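Local coordinates for protein replisome organizer (Bacillus phage SPP1, PDB 1NO1) that probably acts as loader and inhibitor of the replicative helicase in phage DNA replication, at residues Arg35-Tyr40 against Pro60-Leu65; Gln8-Val13 against Asp24-Thr29; Ser14-Gly19 against Asn47-Tyr52. All coordinates share one frame; numbering follows the deposited sequence.

How the contacts relate
All three contacts lie in one small all-helical domain, and each is partly buried. Contacts 2 and 3 share helix 3-16: contact 2 sets it against helix 26-37, contact 3 against helix 42-55. Contact 1 uses the far end of helix 26-37 and the loop after helix 42-55. Contacts 1 and 2 are aliphatic, and mostly methyl groups meet across them. Contact 3 is largely aromatic, and buries the most area of the three. Tyr17 and Leu49 are buried there, while Phe16 and Thr50 are exposed. Contacts 1 and 3 lie on opposite sides of the chain's centre, yet they touch, for Leu65 O probably takes a hydrogen bond from Asn48 ND2.

Contact 1 (Arg35-Tyr40 against Pro60-Leu65); sequences RVLAEY and PTVSDL
Val62 is the residue of Pro60-Leu65 that meets Val36 and Leu37 in the last part of helix 26-37. Pro60, before it, packs on Tyr17 and on Tyr52 of helix 42-55. Thr61 follows and ties the turn together through Asp64. Thr61 N gives a nearly straight bond to Asp64 OD2 of 3.0 Å, at 176°. Asp64 OD2 accepts it with the lone pair that faces away from the other carboxylate oxygen. Thr61 OG1 binds the same Asp64 OD2 at 2.9 Å, from well above the carboxylate plane. Two donors thus grip one oxygen, which limits how the carboxylate can rotate.

Val62 comes next. Its CB points to the helix, and CG2 stands anti to the backbone N. That methyl does the touching. Val62 CG2 lies 4.0 Å from CG1 of Val36, and the two valines meet at a slant. Val62 CG2 is also 4.0 Å from CG of Leu37, whose side chain reaches toward Val62 tip to tip. In this small helical domain the segment after helix 42-55 folds back against the C-terminal part of helix 26-37. Leu66 packs on both Val36 and Leu37. On the helix side, Tyr40 N bonds to Leu37 O at 3.1 Å in a type I turn.

Ser63 points its CB away from the helix. Asp64 N then bonds to Thr61 O at 3.0 Å, and the Asp64 side chain also touches Tyr52. Leu65 N bonds to Val62 O at 3.2 Å, and the Leu65 side chain packs on Leu49.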
# COMPACT_ATOMS: atom_id res chain seq x y z
N ARG A 35 -4.76 -5.90 -8.74
CA ARG A 35 -4.36 -6.47 -10.02
C ARG A 35 -2.85 -6.69 -10.05
O ARG A 35 -2.35 -7.61 -10.71
CB ARG A 35 -4.75 -5.53 -11.18
CG ARG A 35 -6.24 -5.49 -11.50
CD ARG A 35 -6.68 -4.39 -12.51
NE ARG A 35 -8.12 -4.08 -12.40
CZ ARG A 35 -8.66 -2.84 -12.53
NH1 ARG A 35 -7.89 -1.78 -12.80
NH2 ARG A 35 -9.98 -2.67 -12.41
N VAL A 36 -2.13 -5.80 -9.38
CA VAL A 36 -0.71 -5.94 -9.25
C VAL A 36 -0.38 -6.82 -8.04
O VAL A 36 0.43 -7.73 -8.15
CB VAL A 36 -0.04 -4.58 -9.05
CG1 VAL A 36 1.39 -4.74 -8.64
CG2 VAL A 36 -0.13 -3.74 -10.35
N LEU A 37 -1.04 -6.59 -6.90
CA LEU A 37 -0.65 -7.30 -5.68
C LEU A 37 -1.02 -8.78 -5.54
O LEU A 37 -0.54 -9.44 -4.64
CB LEU A 37 -1.05 -6.50 -4.42
CG LEU A 37 -0.27 -5.18 -4.25
CD1 LEU A 37 -0.75 -4.33 -3.07
CD2 LEU A 37 1.22 -5.43 -4.08
N ALA A 38 -1.87 -9.33 -6.42
CA ALA A 38 -2.24 -10.76 -6.32
C ALA A 38 -1.07 -11.74 -6.47
O ALA A 38 -1.15 -12.91 -6.07
CB ALA A 38 -3.34 -11.14 -7.33
N GLU A 39 0.03 -11.27 -7.05
CA GLU A 39 1.15 -12.19 -7.22
C GLU A 39 2.12 -12.19 -6.02
O GLU A 39 2.99 -13.07 -5.95
CB GLU A 39 1.88 -11.92 -8.57
N TYR A 40 1.94 -11.26 -5.07
CA TYR A 40 2.83 -11.09 -3.91
C TYR A 40 2.28 -11.56 -2.53
O TYR A 40 1.08 -11.75 -2.38
CB TYR A 40 3.27 -9.61 -3.83
CG TYR A 40 4.01 -9.22 -5.06
CD1 TYR A 40 3.32 -8.79 -6.20
CD2 TYR A 40 5.40 -9.39 -5.14
CE1 TYR A 40 3.99 -8.49 -7.38
CE2 TYR A 40 6.09 -9.07 -6.29
CZ TYR A 40 5.38 -8.62 -7.41
OH TYR A 40 6.05 -8.32 -8.58
N PRO A 60 3.94 6.45 -1.03
CA PRO A 60 4.39 5.58 -2.14
C PRO A 60 3.33 5.25 -3.19
O PRO A 60 2.15 5.40 -2.89
CB PRO A 60 4.74 4.27 -1.41
CG PRO A 60 3.71 4.24 -0.31
CD PRO A 60 3.76 5.68 0.22
N THR A 61 3.73 4.82 -4.39
CA THR A 61 2.78 4.26 -5.36
C THR A 61 2.91 2.75 -5.23
O THR A 61 3.82 2.27 -4.53
CB THR A 61 3.20 4.61 -6.75
OG1 THR A 61 4.57 4.18 -6.94
CG2 THR A 61 3.26 6.12 -6.89
N VAL A 62 2.06 1.98 -5.91
CA VAL A 62 2.19 0.53 -5.75
C VAL A 62 3.50 0.08 -6.29
O VAL A 62 4.08 -0.88 -5.77
CB VAL A 62 1.02 -0.30 -6.42
CG1 VAL A 62 1.09 -0.24 -7.89
CG2 VAL A 62 1.06 -1.78 -5.97
N SER A 63 4.03 0.73 -7.34
CA SER A 63 5.34 0.24 -7.79
C SER A 63 6.45 0.44 -6.76
O SER A 63 7.45 -0.26 -6.77
CB SER A 63 5.76 0.85 -9.11
OG SER A 63 6.30 2.15 -8.91
N ASP A 64 6.32 1.40 -5.87
CA ASP A 64 7.41 1.61 -4.91
C ASP A 64 7.54 0.47 -3.85
O ASP A 64 8.50 0.46 -3.08
CB ASP A 64 7.20 2.92 -4.12
CG ASP A 64 7.46 4.19 -4.96
OD1 ASP A 64 8.56 4.31 -5.54
OD2 ASP A 64 6.63 5.12 -5.07
N LEU A 65 6.55 -0.42 -3.75
CA LEU A 65 6.56 -1.45 -2.70
C LEU A 65 6.96 -2.84 -3.17
O LEU A 65 7.09 -3.76 -2.37
CB LEU A 65 5.19 -1.52 -2.00
CG LEU A 65 4.65 -0.17 -1.53
CD1 LEU A 65 3.19 -0.20 -1.12
CD2 LEU A 65 5.51 0.39 -0.35

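Contact 2 (Gln8-Val13 against Asp24-Thr29); sequences QILKAV and DDLKGT
Leu10 and Thr29 make the tight part of this contact, where helix 3-16 packs against the start of helix 26-37. This is a helix-helix packing of the all-helical domain. It joins the first two helices, which are linked by a loop. The surface buried between the segments is small, 118 Å².

On the tight side, both methyls of Leu10 straddle the methyl of Thr29. Leu10 CD1 lies 3.9 Å from Thr29 CG2, and Leu10 CD2 lies 4.0 Å from the same Thr29 CG2. The two side chains are inclined to one another. Thr29 has CG2 anti to its backbone N (chi1 -74° for OG1), and this turns the methyl rather than the hydroxyl onto the leucine. The Leu10 side chain is buried, for Phe21 of the loop and Val30 and Trp33 of helix 26-37 also pack on it. Thr29 in turn touches Pro23. Elsewhere round helix 3-16, Ile9 and Ala12 pack on helix 42-55.

The loose side is at Leu26, which is exposed. Leu26 CD1 reaches toward Leu10 CD1 but stays 4.4 Å away, a longer approach than that of Thr29. Lys11 is also exposed, and the end of its chain leads away from helix 26-37.

Helix 26-37 starts here with a cap. Asp25 sits at the N-cap, and its carboxylate takes a bond from a backbone N-H of the first turn. Gly28 N meets Asp25 OD1 at 2.9 Å and 154°, coming from above the carboxylate plane, 58° out of it.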
# COMPACT_ATOMS: atom_id res chain seq x y z
N GLN A 8 -5.45 -4.09 4.01
CA GLN A 8 -4.50 -3.76 5.08
C GLN A 8 -3.32 -2.93 4.62
O GLN A 8 -2.93 -2.02 5.32
CB GLN A 8 -3.86 -4.96 5.75
CG GLN A 8 -4.68 -6.14 6.02
CD GLN A 8 -4.09 -6.98 7.15
OE1 GLN A 8 -4.44 -8.17 7.30
NE2 GLN A 8 -3.21 -6.37 7.97
N ILE A 9 -2.70 -3.29 3.50
CA ILE A 9 -1.60 -2.48 2.99
C ILE A 9 -2.05 -1.02 2.89
O ILE A 9 -1.36 -0.12 3.36
CB ILE A 9 -1.19 -2.99 1.60
CG1 ILE A 9 -0.57 -4.37 1.72
CG2 ILE A 9 -0.22 -2.01 0.92
CD1 ILE A 9 0.74 -4.32 2.54
N LEU A 10 -3.23 -0.78 2.34
CA LEU A 10 -3.65 0.62 2.16
C LEU A 10 -3.93 1.33 3.50
O LEU A 10 -3.73 2.52 3.64
CB LEU A 10 -4.84 0.73 1.22
CG LEU A 10 -4.50 0.49 -0.27
CD1 LEU A 10 -5.73 0.17 -1.09
CD2 LEU A 10 -3.74 1.68 -0.88
N LYS A 11 -4.37 0.58 4.50
CA LYS A 11 -4.64 1.15 5.82
C LYS A 11 -3.31 1.54 6.50
O LYS A 11 -3.26 2.50 7.27
CB LYS A 11 -5.43 0.16 6.66
CG LYS A 11 -5.47 0.43 8.15
CD LYS A 11 -6.69 1.26 8.57
CE LYS A 11 -6.66 1.58 10.07
NZ LYS A 11 -7.99 2.17 10.51
N ALA A 12 -2.25 0.82 6.18
CA ALA A 12 -0.94 1.11 6.76
C ALA A 12 -0.32 2.38 6.13
O ALA A 12 0.26 3.24 6.83
CB ALA A 12 0.00 -0.10 6.62
N VAL A 13 -0.46 2.52 4.82
CA VAL A 13 0.04 3.69 4.14
C VAL A 13 -0.62 4.92 4.77
O VAL A 13 0.02 5.95 5.09
CB VAL A 13 -0.29 3.64 2.63
CG1 VAL A 13 0.06 4.98 1.96
CG2 VAL A 13 0.45 2.49 1.94
N ASP A 24 -9.80 9.27 -3.22
CA ASP A 24 -11.17 9.74 -3.35
C ASP A 24 -12.17 8.59 -3.47
O ASP A 24 -13.36 8.78 -3.22
CB ASP A 24 -11.30 10.70 -4.54
N ASP A 25 -11.70 7.40 -3.85
CA ASP A 25 -12.57 6.22 -4.02
C ASP A 25 -11.82 4.98 -3.53
O ASP A 25 -11.28 4.21 -4.33
CB ASP A 25 -12.96 6.06 -5.50
CG ASP A 25 -13.86 4.85 -5.75
OD1 ASP A 25 -13.90 3.93 -4.90
OD2 ASP A 25 -14.56 4.73 -6.78
N LEU A 26 -11.81 4.78 -2.21
CA LEU A 26 -11.04 3.71 -1.60
C LEU A 26 -11.33 2.34 -2.22
O LEU A 26 -10.41 1.61 -2.62
CB LEU A 26 -11.27 3.69 -0.09
CG LEU A 26 -10.38 2.75 0.74
CD1 LEU A 26 -8.92 2.86 0.36
CD2 LEU A 26 -10.53 3.03 2.21
N LYS A 27 -12.61 2.00 -2.33
CA LYS A 27 -12.98 0.73 -2.93
C LYS A 27 -12.32 0.54 -4.31
O LYS A 27 -11.84 -0.55 -4.62
CB LYS A 27 -14.51 0.58 -3.00
N GLY A 28 -12.27 1.60 -5.12
CA GLY A 28 -11.64 1.54 -6.44
C GLY A 28 -10.13 1.37 -6.42
O GLY A 28 -9.57 0.63 -7.23
N THR A 29 -9.46 2.07 -5.50
CA THR A 29 -8.02 1.92 -5.32
C THR A 29 -7.68 0.50 -4.85
O THR A 29 -6.67 -0.08 -5.28
CB THR A 29 -7.52 2.97 -4.32
OG1 THR A 29 -7.49 4.26 -4.96
CG2 THR A 29 -6.05 2.74 -3.96

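Contact 3 (Ser14-Gly19 against Asn47-Tyr52); sequences SEFYPG and NNLTDY
Phe16 and Tyr17 face Leu49, Thr50 and Tyr52 across this contact. The two aromatic residues are consecutive, one the last of helix 3-16 and the other the first beyond it, and they are held in different ways.

Phe16 and Leu49 slide past each other in opposite directions. The leucine meets the ring at its edge, near the ring plane. Leu49 CD2 lies 4.0 Å from Phe16 CD1, and Leu49 CG is 4.1 Å from Phe16 CE1. Leu49 has CG anti to its backbone N (chi1 175°), which carries its branched end over to the phenylalanine. Thr50 points its CB away from helix 3-16, but Thr50 OG1 still comes to 4.4 Å from Phe16 CZ, again at the ring edge. That hydroxyl makes a weak bond to Met46 O. Phe16 is exposed, whereas Leu49 is buried and also packs on Ala12, Val13 and Leu65.

Tyr17 and Tyr52 cross at about a right angle. The hydroxyl of Tyr17 does the touching, with Tyr17 OH 3.5 Å from Tyr52 CE2 and 3.8 Å from Tyr52 CD2. The approach is oblique to both rings. Each hydroxyl has a backbone carbonyl as partner: Tyr17 OH binds Asn56 O, and Tyr52 OH binds Phe58 O. These bonds tie both tyrosines to the segment that follows helix 42-55. Pro60 packs on both tyrosines as well.

The arrangement joins the end of the first helix to the middle of the third. It is a partly buried helix-helix contact of a small all-helical domain, with Tyr17 and Leu49 on its buried side.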
# COMPACT_ATOMS: atom_id res chain seq x y z
N SER A 14 -1.92 4.80 4.99
CA SER A 14 -2.67 5.88 5.61
C SER A 14 -2.23 6.14 7.05
O SER A 14 -2.26 7.28 7.53
CB SER A 14 -4.18 5.60 5.48
OG SER A 14 -4.90 6.33 6.46
N GLU A 15 -1.83 5.11 7.78
CA GLU A 15 -1.38 5.36 9.15
C GLU A 15 -0.04 6.13 9.14
O GLU A 15 0.18 7.00 9.98
CB GLU A 15 -1.28 4.05 9.97
CG GLU A 15 -2.61 3.38 10.37
CD GLU A 15 -2.46 1.88 10.69
OE1 GLU A 15 -1.45 1.23 10.29
OE2 GLU A 15 -3.37 1.33 11.36
N PHE A 16 0.84 5.79 8.19
CA PHE A 16 2.15 6.43 8.05
C PHE A 16 2.06 7.85 7.56
O PHE A 16 2.93 8.64 7.89
CB PHE A 16 3.05 5.67 7.06
CG PHE A 16 3.91 4.61 7.68
CD1 PHE A 16 3.77 3.28 7.31
CD2 PHE A 16 4.85 4.93 8.64
CE1 PHE A 16 4.54 2.30 7.90
CE2 PHE A 16 5.65 3.94 9.21
CZ PHE A 16 5.50 2.63 8.82
N TYR A 17 1.04 8.17 6.75
CA TYR A 17 0.91 9.51 6.15
C TYR A 17 -0.40 10.26 6.42
O TYR A 17 -1.12 10.66 5.49
CB TYR A 17 1.16 9.46 4.64
CG TYR A 17 2.56 8.98 4.27
CD1 TYR A 17 2.82 7.64 4.07
CD2 TYR A 17 3.62 9.88 4.14
CE1 TYR A 17 4.12 7.21 3.73
CE2 TYR A 17 4.88 9.48 3.80
CZ TYR A 17 5.15 8.15 3.62
OH TYR A 17 6.46 7.77 3.32
N PRO A 18 -0.68 10.53 7.69
CA PRO A 18 -1.90 11.25 8.08
C PRO A 18 -2.08 12.49 7.24
O PRO A 18 -1.10 13.19 6.97
CB PRO A 18 -1.61 11.66 9.52
CG PRO A 18 -0.66 10.67 10.04
CD PRO A 18 0.18 10.22 8.84
N GLY A 19 -3.31 12.78 6.83
CA GLY A 19 -3.60 13.92 5.98
C GLY A 19 -2.85 14.14 4.66
O GLY A 19 -2.85 15.28 4.18
N ASN A 47 6.84 -5.30 4.96
CA ASN A 47 8.23 -5.01 5.30
C ASN A 47 8.77 -3.90 4.36
O ASN A 47 9.43 -2.98 4.81
CB ASN A 47 9.06 -6.28 5.22
CG ASN A 47 10.45 -6.11 5.79
OD1 ASN A 47 11.44 -6.33 5.10
ND2 ASN A 47 10.55 -5.74 7.07
N ASN A 48 8.48 -4.00 3.06
CA ASN A 48 8.90 -2.98 2.10
C ASN A 48 8.29 -1.58 2.39
O ASN A 48 8.95 -0.55 2.21
CB ASN A 48 8.57 -3.43 0.68
CG ASN A 48 9.39 -4.62 0.22
OD1 ASN A 48 10.41 -4.96 0.83
ND2 ASN A 48 8.95 -5.28 -0.84
N LEU A 49 7.04 -1.53 2.88
CA LEU A 49 6.44 -0.25 3.23
C LEU A 49 7.19 0.38 4.38
O LEU A 49 7.49 1.59 4.38
CB LEU A 49 4.96 -0.39 3.54
CG LEU A 49 4.27 0.87 4.03
CD1 LEU A 49 4.14 1.96 2.97
CD2 LEU A 49 2.91 0.51 4.58
N THR A 50 7.56 -0.42 5.36
CA THR A 50 8.35 0.10 6.45
C THR A 50 9.68 0.74 5.98
O THR A 50 10.01 1.86 6.40
CB THR A 50 8.62 -0.97 7.53
OG1 THR A 50 7.39 -1.31 8.16
CG2 THR A 50 9.41 -0.37 8.73
N ASP A 51 10.44 0.07 5.11
CA ASP A 51 11.71 0.65 4.69
C ASP A 51 11.49 1.95 3.87
O ASP A 51 12.29 2.89 3.94
CB ASP A 51 12.56 -0.37 3.90
CG ASP A 51 12.96 -1.58 4.76
OD1 ASP A 51 13.15 -1.42 6.00
OD2 ASP A 51 13.12 -2.75 4.29
N TYR A 52 10.40 2.01 3.11
CA TYR A 52 10.08 3.17 2.30
C TYR A 52 9.75 4.41 3.16
O TYR A 52 10.17 5.52 2.84
CB TYR A 52 8.92 2.82 1.35
CG TYR A 52 8.47 3.99 0.53
CD1 TYR A 52 8.95 4.18 -0.77
CD2 TYR A 52 7.58 4.93 1.07
CE1 TYR A 52 8.57 5.30 -1.52
CE2 TYR A 52 7.18 6.03 0.33
CZ TYR A 52 7.68 6.23 -0.96
OH TYR A 52 7.25 7.33 -1.71